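PDB 5IZD: D-glyceraldehyde dehydrogenase (NADP(+)) from Thermoplasma acidophilum, which oxidises D-glyceraldehyde to glycerate with NADP(+) as hydride acceptor, a step of the non-phosphorylated Entner-Doudoroff pathway. Local coordinates for residues 407-412 against 430-435; 70-75 against 103-108. One frame throughout, in Å; residues are numbered along the deposited sequence.

Interaction 1: residues 407-412 against 430-435; sequences YGLASY and FGELYV
Y412 and Y434 pair in register on two parallel strands: strands 410-412 and 432-435 run the same way at 21°, their axes 4.5 Å apart. S411 O takes the N-H of Y434 in a nearly straight bond. Nearer the start of the pair, G431 N gives to G408 O and E432 N to L409 O, the latter at 2.8 Å.

S411 adds a side-chain bond. Its OG, placed between the backbone N and the carbonyl carbon (chi1 64°), donates to E432 O at 2.8 Å and also touches L433 CD1 at 3.3 Å. On the face of A410, E432 and Y434, the Y412 and Y434 rings lie side by side, tilted by 20° and slid apart with centroids 5.2 Å from each other; Y412 CD2 also touches Y434 CB, at 3.5 Å. Y434 OH donates to E432 OE2 from above the carboxylate plane, while H447 binds OE1, so both carboxylate oxygens are held. The F430 ring lies against 407-411, CD2 3.2 Å from A410 O, and R451 makes a cation-pi contact with that ring.

Strand 410-414, helix 418-427 and strand 432-435 form a beta-alpha-beta unit at one end of the sheet in the catalytic domain of the aldehyde dehydrogenase fold, where a neighbouring subunit continues the sheet beside strand 432-435.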
ATOM      1  N   TYR A 407      20.156  17.713  15.550  1.00 30.67           N
ATOM      2  CA  TYR A 407      18.756  17.720  15.245  1.00 30.14           C
ATOM      3  C   TYR A 407      18.503  17.379  13.793  1.00 29.61           C
ATOM      4  O   TYR A 407      19.433  17.294  12.971  1.00 29.95           O
ATOM      5  CB  TYR A 407      18.185  19.073  15.584  1.00 30.45           C
ATOM      6  CG  TYR A 407      18.379  19.502  17.009  1.00 30.77           C
ATOM      7  CD1 TYR A 407      17.523  19.064  18.030  1.00 30.72           C
ATOM      8  CD2 TYR A 407      19.395  20.393  17.344  1.00 31.53           C
ATOM      9  CE1 TYR A 407      17.710  19.484  19.339  1.00 31.14           C
ATOM     10  CE2 TYR A 407      19.580  20.850  18.635  1.00 31.89           C
ATOM     11  CZ  TYR A 407      18.712  20.425  19.638  1.00 31.82           C
ATOM     12  OH  TYR A 407      18.937  20.895  20.920  1.00 32.05           O
ATOM     13  N   GLY A 408      17.234  17.141  13.490  1.00 28.89           N
ATOM     14  CA  GLY A 408      16.808  16.666  12.186  1.00 28.44           C
ATOM     15  C   GLY A 408      15.346  16.701  11.799  1.00 28.03           C
ATOM     16  O   GLY A 408      14.831  15.807  11.034  1.00 27.60           O
ATOM     17  N   LEU A 409      14.623  17.700  12.278  1.00 27.74           N
ATOM     18  CA  LEU A 409      13.203  17.713  11.979  1.00 27.51           C
ATOM     19  C   LEU A 409      12.916  18.578  10.738  1.00 27.33           C
ATOM     20  O   LEU A 409      13.006  18.048   9.613  1.00 27.49           O
ATOM     21  CB  LEU A 409      12.399  18.003  13.222  1.00 27.65           C
ATOM     22  CG  LEU A 409      10.898  18.306  13.188  1.00 27.86           C
ATOM     23  CD1 LEU A 409      10.148  17.465  12.231  1.00 27.90           C
ATOM     24  CD2 LEU A 409      10.294  18.179  14.589  1.00 27.75           C
ATOM     25  N   ALA A 410      12.675  19.879  10.890  1.00 26.98           N
ATOM     26  CA  ALA A 410      12.312  20.717   9.731  1.00 26.82           C
ATOM     27  C   ALA A 410      13.480  21.471   9.143  1.00 26.87           C
ATOM     28  O   ALA A 410      14.538  21.584   9.765  1.00 26.84           O
ATOM     29  CB  ALA A 410      11.246  21.707  10.136  1.00 26.93           C
ATOM     30  N   SER A 411      13.260  21.985   7.938  1.00 26.79           N
ATOM     31  CA  SER A 411      14.246  22.746   7.212  1.00 27.08           C
ATOM     32  C   SER A 411      13.513  23.509   6.089  1.00 27.17           C
ATOM     33  O   SER A 411      12.383  23.131   5.743  1.00 26.93           O
ATOM     34  CB  SER A 411      15.345  21.801   6.641  1.00 27.18           C
ATOM     35  OG  SER A 411      14.777  20.914   5.702  1.00 26.98           O
ATOM     36  N   TYR A 412      14.140  24.585   5.593  1.00 27.51           N
ATOM     37  CA  TYR A 412      13.541  25.529   4.641  1.00 27.79           C
ATOM     38  C   TYR A 412      14.557  25.884   3.580  1.00 28.37           C
ATOM     39  O   TYR A 412      15.726  26.118   3.900  1.00 28.56           O
ATOM     40  CB  TYR A 412      13.045  26.831   5.318  1.00 27.88           C
ATOM     41  CG  TYR A 412      12.027  26.577   6.416  1.00 27.41           C
ATOM     42  CD1 TYR A 412      12.440  26.300   7.687  1.00 27.16           C
ATOM     43  CD2 TYR A 412      10.663  26.631   6.165  1.00 27.31           C
ATOM     44  CE1 TYR A 412      11.523  26.065   8.720  1.00 26.81           C
ATOM     45  CE2 TYR A 412       9.714  26.357   7.192  1.00 26.96           C
ATOM     46  CZ  TYR A 412      10.151  26.062   8.458  1.00 26.66           C
ATOM     47  OH  TYR A 412       9.278  25.732   9.460  1.00 26.26           O
ATOM     48  N   PHE A 430      16.788  15.861   6.725  1.00 27.77           N
ATOM     49  CA  PHE A 430      15.808  16.371   7.704  1.00 27.56           C
ATOM     50  C   PHE A 430      14.482  15.730   7.356  1.00 27.33           C
ATOM     51  O   PHE A 430      14.260  15.370   6.195  1.00 27.56           O
ATOM     52  CB  PHE A 430      15.712  17.897   7.662  1.00 27.56           C
ATOM     53  CG  PHE A 430      16.790  18.546   8.451  1.00 27.80           C
ATOM     54  CD1 PHE A 430      18.100  18.553   7.979  1.00 28.11           C
ATOM     55  CD2 PHE A 430      16.525  19.072   9.708  1.00 27.60           C
ATOM     56  CE1 PHE A 430      19.137  19.076   8.736  1.00 28.36           C
ATOM     57  CE2 PHE A 430      17.552  19.599  10.478  1.00 27.94           C
ATOM     58  CZ  PHE A 430      18.865  19.608   9.986  1.00 28.37           C
ATOM     59  N   GLY A 431      13.637  15.568   8.362  1.00 26.93           N
ATOM     60  CA  GLY A 431      12.315  14.936   8.169  1.00 26.73           C
ATOM     61  C   GLY A 431      11.369  15.767   7.333  1.00 26.84           C
ATOM     62  O   GLY A 431      10.557  15.195   6.588  1.00 26.75           O
ATOM     63  N   GLU A 432      11.489  17.092   7.411  1.00 27.16           N
ATOM     64  CA  GLU A 432      10.683  17.994   6.582  1.00 27.60           C
ATOM     65  C   GLU A 432      11.534  19.059   5.906  1.00 27.81           C
ATOM     66  O   GLU A 432      12.352  19.725   6.564  1.00 27.52           O
ATOM     67  CB  GLU A 432       9.561  18.672   7.389  1.00 28.02           C
ATOM     68  CG  GLU A 432       8.692  17.691   8.132  1.00 28.20           C
ATOM     69  CD  GLU A 432       7.610  18.321   8.977  1.00 28.67           C
ATOM     70  OE1 GLU A 432       6.640  17.570   9.223  1.00 28.91           O
ATOM     71  OE2 GLU A 432       7.731  19.490   9.487  1.00 29.48           O
ATOM     72  N   LEU A 433      11.388  19.173   4.568  1.00 28.06           N
ATOM     73  CA  LEU A 433      12.011  20.244   3.818  1.00 28.61           C
ATOM     74  C   LEU A 433      10.892  21.083   3.183  1.00 28.86           C
ATOM     75  O   LEU A 433      10.132  20.577   2.379  1.00 29.18           O
ATOM     76  CB  LEU A 433      13.018  19.693   2.793  1.00 28.99           C
ATOM     77  CG  LEU A 433      13.669  20.703   1.849  1.00 29.63           C
ATOM     78  CD1 LEU A 433      14.580  21.699   2.543  1.00 29.83           C
ATOM     79  CD2 LEU A 433      14.412  19.959   0.755  1.00 30.19           C
ATOM     80  N   TYR A 434      10.803  22.352   3.541  1.00 29.03           N
ATOM     81  CA  TYR A 434       9.860  23.293   2.978  1.00 29.38           C
ATOM     82  C   TYR A 434      10.586  24.122   1.902  1.00 29.71           C
ATOM     83  O   TYR A 434      11.555  24.863   2.153  1.00 30.01           O
ATOM     84  CB  TYR A 434       9.254  24.200   4.095  1.00 29.70           C
ATOM     85  CG  TYR A 434       8.404  23.444   5.103  1.00 29.69           C
ATOM     86  CD1 TYR A 434       7.051  23.178   4.863  1.00 29.87           C
ATOM     87  CD2 TYR A 434       8.951  23.003   6.318  1.00 29.78           C
ATOM     88  CE1 TYR A 434       6.276  22.465   5.772  1.00 29.74           C
ATOM     89  CE2 TYR A 434       8.185  22.298   7.241  1.00 29.53           C
ATOM     90  CZ  TYR A 434       6.854  22.007   6.943  1.00 29.67           C
ATOM     91  OH  TYR A 434       6.096  21.305   7.865  1.00 29.72           O
ATOM     92  N   VAL A 435      10.100  23.998   0.681  1.00 29.61           N
ATOM     93  CA  VAL A 435      10.749  24.557  -0.491  1.00 29.82           C
ATOM     94  C   VAL A 435       9.854  25.642  -1.018  1.00 29.93           C
ATOM     95  O   VAL A 435       8.780  25.359  -1.522  1.00 29.79           O
ATOM     96  CB  VAL A 435      10.917  23.480  -1.591  1.00 29.89           C
ATOM     97  CG1 VAL A 435      11.539  24.102  -2.834  1.00 30.55           C
ATOM     98  CG2 VAL A 435      11.753  22.308  -1.084  1.00 29.54           C
TER

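Interaction 2: residues 70-75 against 103-108; sequences RAKELI and GVIDQI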
ATOM      1  N   ARG A  70     -18.722  13.682  16.070  1.00 35.95           N
ATOM      2  CA  ARG A  70     -19.613  14.390  16.967  1.00 37.85           C
ATOM      3  C   ARG A  70     -18.756  15.380  17.757  1.00 36.99           C
ATOM      4  O   ARG A  70     -19.051  16.529  17.764  1.00 37.31           O
ATOM      5  CB  ARG A  70     -20.311  13.407  17.876  1.00 40.20           C
ATOM      6  CG  ARG A  70     -21.712  13.815  18.299  1.00 43.41           C
ATOM      7  CD  ARG A  70     -22.698  12.666  18.097  1.00 46.07           C
ATOM      8  NE  ARG A  70     -22.432  11.625  19.051  1.00 47.05           N
ATOM      9  CZ  ARG A  70     -22.619  10.344  18.832  1.00 48.78           C
ATOM     10  NH1 ARG A  70     -22.335   9.485  19.783  1.00 49.17           N
ATOM     11  NH2 ARG A  70     -23.107   9.937  17.677  1.00 49.90           N
ATOM     12  N   ALA A  71     -17.682  14.904  18.375  1.00 35.98           N
ATOM     13  CA  ALA A  71     -16.692  15.764  19.079  1.00 35.49           C
ATOM     14  C   ALA A  71     -16.190  16.895  18.207  1.00 35.24           C
ATOM     15  O   ALA A  71     -16.212  18.043  18.597  1.00 34.92           O
ATOM     16  CB  ALA A  71     -15.523  14.986  19.619  1.00 34.67           C
ATOM     17  N   LYS A  72     -15.774  16.557  16.998  1.00 35.18           N
ATOM     18  CA  LYS A  72     -15.438  17.589  16.042  1.00 35.53           C
ATOM     19  C   LYS A  72     -16.551  18.661  15.885  1.00 36.37           C
ATOM     20  O   LYS A  72     -16.242  19.836  16.002  1.00 35.69           O
ATOM     21  CB  LYS A  72     -15.117  17.040  14.681  1.00 35.57           C
ATOM     22  CG  LYS A  72     -14.390  18.084  13.850  1.00 35.84           C
ATOM     23  CD  LYS A  72     -14.609  17.913  12.382  1.00 36.63           C
ATOM     24  CE  LYS A  72     -16.026  18.168  11.954  1.00 37.96           C
ATOM     25  NZ  LYS A  72     -15.999  18.160  10.472  1.00 38.23           N
ATOM     26  N   GLU A  73     -17.796  18.248  15.630  1.00 37.40           N
ATOM     27  CA  GLU A  73     -18.911  19.202  15.467  1.00 38.93           C
ATOM     28  C   GLU A  73     -19.149  20.078  16.729  1.00 38.41           C
ATOM     29  O   GLU A  73     -19.431  21.256  16.579  1.00 38.27           O
ATOM     30  CB  GLU A  73     -20.216  18.513  15.118  1.00 40.99           C
ATOM     31  CG  GLU A  73     -20.189  17.756  13.783  1.00 42.72           C
ATOM     32  CD  GLU A  73     -21.259  16.651  13.718  1.00 44.71           C
ATOM     33  OE1 GLU A  73     -22.434  16.873  14.134  1.00 49.11           O
ATOM     34  OE2 GLU A  73     -20.934  15.557  13.266  1.00 46.69           O
ATOM     35  N   LEU A  74     -19.060  19.484  17.920  1.00 37.77           N
ATOM     36  CA  LEU A  74     -19.229  20.224  19.199  1.00 38.02           C
ATOM     37  C   LEU A  74     -18.123  21.225  19.414  1.00 37.49           C
ATOM     38  O   LEU A  74     -18.381  22.311  19.806  1.00 37.51           O
ATOM     39  CB  LEU A  74     -19.306  19.285  20.399  1.00 38.05           C
ATOM     40  CG  LEU A  74     -20.556  18.416  20.474  1.00 38.69           C
ATOM     41  CD1 LEU A  74     -20.439  17.505  21.673  1.00 38.67           C
ATOM     42  CD2 LEU A  74     -21.808  19.267  20.603  1.00 39.84           C
ATOM     43  N   ILE A  75     -16.889  20.863  19.061  1.00 36.83           N
ATOM     44  CA  ILE A  75     -15.738  21.753  19.134  1.00 36.44           C
ATOM     45  C   ILE A  75     -15.988  22.920  18.201  1.00 37.30           C
ATOM     46  O   ILE A  75     -15.886  24.075  18.604  1.00 37.15           O
ATOM     47  CB  ILE A  75     -14.413  20.994  18.850  1.00 35.39           C
ATOM     48  CG1 ILE A  75     -14.107  20.059  20.020  1.00 35.19           C
ATOM     49  CG2 ILE A  75     -13.256  21.952  18.638  1.00 34.84           C
ATOM     50  CD1 ILE A  75     -12.870  19.177  19.861  1.00 34.62           C
ATOM     51  N   GLY A 103      -6.993  23.956  13.042  1.00 33.58           N
ATOM     52  CA  GLY A 103      -6.192  22.766  12.981  1.00 32.73           C
ATOM     53  C   GLY A 103      -6.685  21.632  13.815  1.00 32.41           C
ATOM     54  O   GLY A 103      -6.515  20.501  13.459  1.00 32.00           O
ATOM     55  N   VAL A 104      -7.300  21.938  14.939  1.00 32.47           N
ATOM     56  CA  VAL A 104      -7.842  20.922  15.792  1.00 32.19           C
ATOM     57  C   VAL A 104      -8.973  20.249  15.013  1.00 32.21           C
ATOM     58  O   VAL A 104      -9.082  19.071  15.007  1.00 31.48           O
ATOM     59  CB  VAL A 104      -8.362  21.515  17.143  1.00 32.64           C
ATOM     60  CG1 VAL A 104      -9.369  20.621  17.810  1.00 33.10           C
ATOM     61  CG2 VAL A 104      -7.240  21.798  18.116  1.00 32.50           C
ATOM     62  N   ILE A 105      -9.794  21.060  14.384  1.00 32.83           N
ATOM     63  CA  ILE A 105     -10.982  20.656  13.625  1.00 33.57           C
ATOM     64  C   ILE A 105     -10.544  19.894  12.379  1.00 33.58           C
ATOM     65  O   ILE A 105     -11.021  18.781  12.183  1.00 33.98           O
ATOM     66  CB  ILE A 105     -11.895  21.873  13.257  1.00 34.21           C
ATOM     67  CG1 ILE A 105     -12.552  22.457  14.530  1.00 34.67           C
ATOM     68  CG2 ILE A 105     -12.960  21.507  12.211  1.00 34.65           C
ATOM     69  CD1 ILE A 105     -12.974  23.917  14.404  1.00 35.14           C
ATOM     70  N   ASP A 106      -9.581  20.388  11.638  1.00 33.43           N
ATOM     71  CA  ASP A 106      -9.065  19.667  10.493  1.00 33.67           C
ATOM     72  C   ASP A 106      -8.441  18.310  10.838  1.00 32.67           C
ATOM     73  O   ASP A 106      -8.603  17.386  10.109  1.00 32.72           O
ATOM     74  CB  ASP A 106      -8.043  20.497   9.737  1.00 34.13           C
ATOM     75  CG  ASP A 106      -7.488  19.776   8.477  1.00 34.84           C
ATOM     76  OD1 ASP A 106      -8.181  19.686   7.497  1.00 36.01           O
ATOM     77  OD2 ASP A 106      -6.357  19.307   8.471  1.00 35.33           O
ATOM     78  N   GLN A 107      -7.758  18.202  11.956  1.00 31.80           N
ATOM     79  CA  GLN A 107      -7.058  17.004  12.290  1.00 31.06           C
ATOM     80  C   GLN A 107      -8.006  15.925  12.747  1.00 30.70           C
ATOM     81  O   GLN A 107      -7.867  14.755  12.397  1.00 29.83           O
ATOM     82  CB  GLN A 107      -6.028  17.251  13.387  1.00 31.14           C
ATOM     83  CG  GLN A 107      -4.735  17.867  12.915  1.00 30.94           C
ATOM     84  CD  GLN A 107      -3.796  18.022  14.100  1.00 31.36           C
ATOM     85  OE1 GLN A 107      -2.876  17.221  14.279  1.00 31.76           O
ATOM     86  NE2 GLN A 107      -4.092  18.986  14.977  1.00 31.11           N
ATOM     87  N   ILE A 108      -8.943  16.321  13.606  1.00 30.47           N
ATOM     88  CA  ILE A 108      -9.926  15.377  14.073  1.00 30.36           C
ATOM     89  C   ILE A 108     -10.740  14.811  12.872  1.00 30.43           C
ATOM     90  O   ILE A 108     -10.989  13.603  12.806  1.00 30.40           O
ATOM     91  CB  ILE A 108     -10.843  15.990  15.120  1.00 30.82           C
ATOM     92  CG1 ILE A 108     -10.075  16.206  16.434  1.00 30.55           C
ATOM     93  CG2 ILE A 108     -12.005  15.045  15.373  1.00 31.32           C
ATOM     94  CD1 ILE A 108     -10.823  17.099  17.422  1.00 31.10           C
TER
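K72 and I75 meet V104, I105 and I108 in an antiparallel packing of two helices, 39-77 and 94-112, within the aldehyde dehydrogenase fold. The short segments cross at -164° with their axes 9.6 Å apart.

The apolar part centres on I75. Its CG2 reaches CG1 of both V104 and I105, the side chain crossing V104 at about a right angle and sliding past I105 in the opposite direction. Its CD1 meets I108 CD1 at 3.8 Å. Beyond this layer, A156 of helix 153-164 packs on V104 and I108, and K187 of helix 178-190 touches I75.

The lysine contributes mainly through its aliphatic stem. K72 CB rests on I108 CG2 at 3.8 Å, and CG and CD lie against I105 CG2. The chain bends at chi3 (67°), which sets CE off the line of the stem, and NZ finds its hydrogen-bond partner in Q109 OE1, one residue past I108. An alanine here would probably leave I105 CG2 without its methylene cover and Q109 OE1 without its amine donor.

No hydrogen bond spans the two segments; the nearest approach to a polar atom is K72 CD, 3.7 Å from I105 O.

From the N terminus, the chain runs along helix 39-77, where 70-75 lies, and through helix 79-90 before returning antiparallel on helix 94-112. There interaction 2 closes a largely helical excursion, with 27 residues between its segments. About three hundred residues later interaction 1 closes a shorter loop, the 17 residues that hold helix 418-427 between two parallel strands. The contacts are in series, neither nested nor crossed. Interaction 2 ties helices together beside helices 153-164 and 178-190, whereas interaction 1 joins the last two strands of the seven-stranded sheet. Their centres are 28 Å apart and their nearest atoms about 11 Å, without touching.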